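Side-chain contact in sensor protein (Vibrio cholerae, PDB 3BY9), which probably senses C4-dicarboxylates such as succinate through this periplasmic sensor domain and passes the signal on as a histidine kinase of a two-component system: residues A194-N197 against D198-Q201. Sequence-based numbering, arbitrary orientation.
Sequences AQLN and DIRQ
L196 and I199 meet on the inner side of one short helix. The CD2 methyl of L196 lies 4.4 Å from CD1 of I199, so the two side chains touch lightly at their methyl ends. I199 is the buried residue here. Its CG1 stands beside the backbone N (chi1 -65°), which lays CG1 against the Q195 carbonyl, 3.4 Å from Q195 O. Nearby loops close this side: H172 and L191 pack on I199, and I210 packs on L196. R200 touches the preceding turn through CB, 3.5 Å from L196 O. Its bent chain packs on D207 and carries the guanidinium away, where NH2 bonds to S208 O.

The backbone is a regular alpha helix, residues 193-202, on the surface of the sensor domain. DctB sensor domains have two PAS-like (PDC) halves; this one, nearer the termini, carries the four-stranded antiparallel sheet. The I199 side chain is about 10 Å from that of succinate-binding R104 and does not touch it. Four successive i to i+4 hydrogen bonds join the two turns. The shortest runs from Q201 N to N197 O at 2.8 Å; D198 N reaches A194 O at 3.0 Å.

On the solvent side only the amide ends are loose. Those of N197 and Q201 lie close, their planes 53° apart. Their orientation is uncertain; a hydrogen bond is possible if one is turned. Below them the fit is tight: chi1 of Q201 (-63°) puts CG beside its own backbone N, 3.1 Å from N197 O. The bend at chi2 then directs the amide. D198 folds back along the helix, with CG 3.4 Å from A194 O.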
loop_
_atom_site.group_PDB
_atom_site.type_symbol
_atom_site.label_atom_id
_atom_site.label_comp_id
_atom_site.label_asym_id
_atom_site.label_seq_id
_atom_site.Cartn_x
_atom_site.Cartn_y
_atom_site.Cartn_z
ATOM N N ALA A 194 -11.238 2.909 20.648
ATOM C CA ALA A 194 -11.334 4.140 19.897
ATOM C C ALA A 194 -10.385 4.072 18.706
ATOM O O ALA A 194 -10.730 4.545 17.615
ATOM C CB ALA A 194 -10.989 5.322 20.794
ATOM N N GLN A 195 -9.203 3.485 18.915
ATOM C CA GLN A 195 -8.215 3.396 17.824
ATOM C C GLN A 195 -8.739 2.452 16.781
ATOM O O GLN A 195 -8.625 2.721 15.562
ATOM C CB GLN A 195 -6.851 2.924 18.349
ATOM C CG GLN A 195 -6.119 4.024 19.138
ATOM C CD GLN A 195 -4.882 3.512 19.841
ATOM O OE1 GLN A 195 -4.928 2.508 20.547
ATOM N NE2 GLN A 195 -3.762 4.204 19.654
ATOM N N LEU A 196 -9.317 1.346 17.235
ATOM C CA LEU A 196 -9.872 0.390 16.295
ATOM C C LEU A 196 -11.040 1.000 15.535
ATOM O O LEU A 196 -11.246 0.715 14.361
ATOM C CB LEU A 196 -10.318 -0.867 17.022
ATOM C CG LEU A 196 -9.111 -1.652 17.534
ATOM C CD1 LEU A 196 -9.591 -2.744 18.512
ATOM C CD2 LEU A 196 -8.408 -2.305 16.353
ATOM N N ASN A 197 -11.811 1.868 16.188
ATOM C CA ASN A 197 -12.947 2.467 15.478
ATOM C C ASN A 197 -12.446 3.421 14.380
ATOM O O ASN A 197 -13.047 3.496 13.289
ATOM C CB ASN A 197 -13.863 3.229 16.460
ATOM C CG ASN A 197 -14.967 3.957 15.746
ATOM O OD1 ASN A 197 -15.852 3.330 15.146
ATOM N ND2 ASN A 197 -14.911 5.284 15.765
ATOM N N ASP A 198 -11.370 4.147 14.665
ATOM C CA ASP A 198 -10.798 5.066 13.667
ATOM C C ASP A 198 -10.307 4.279 12.453
ATOM O O ASP A 198 -10.480 4.718 11.308
ATOM C CB ASP A 198 -9.583 5.833 14.207
ATOM C CG ASP A 198 -9.951 6.869 15.279
ATOM O OD1 ASP A 198 -11.135 7.270 15.359
ATOM O OD2 ASP A 198 -9.035 7.291 16.021
ATOM N N ILE A 199 -9.668 3.133 12.697
ATOM C CA ILE A 199 -9.171 2.325 11.579
ATOM C C ILE A 199 -10.344 1.837 10.768
ATOM O O ILE A 199 -10.340 1.900 9.534
ATOM C CB ILE A 199 -8.320 1.102 12.077
ATOM C CG1 ILE A 199 -7.040 1.604 12.771
ATOM C CG2 ILE A 199 -8.007 0.163 10.891
ATOM C CD1 ILE A 199 -6.347 0.538 13.639
ATOM N N ARG A 200 -11.389 1.377 11.455
ATOM C CA ARG A 200 -12.554 0.879 10.763
ATOM C C ARG A 200 -13.206 1.973 9.920
ATOM O O ARG A 200 -13.566 1.732 8.766
ATOM C CB ARG A 200 -13.578 0.311 11.773
ATOM C CG ARG A 200 -14.866 -0.194 11.118
ATOM C CD ARG A 200 -14.595 -1.374 10.168
ATOM N NE ARG A 200 -13.855 -2.447 10.817
ATOM C CZ ARG A 200 -14.397 -3.422 11.539
ATOM N NH1 ARG A 200 -15.715 -3.479 11.717
ATOM N NH2 ARG A 200 -13.607 -4.343 12.085
ATOM N N GLN A 201 -13.355 3.170 10.483
ATOM C CA GLN A 201 -13.974 4.260 9.745
ATOM C C GLN A 201 -13.188 4.653 8.505
ATOM O O GLN A 201 -13.793 5.010 7.485
ATOM C CB GLN A 201 -14.189 5.491 10.644
ATOM C CG GLN A 201 -15.150 5.194 11.801
ATOM C CD GLN A 201 -16.357 4.326 11.398
ATOM O OE1 GLN A 201 -16.867 3.549 12.209
ATOM N NE2 GLN A 201 -16.822 4.466 10.154
#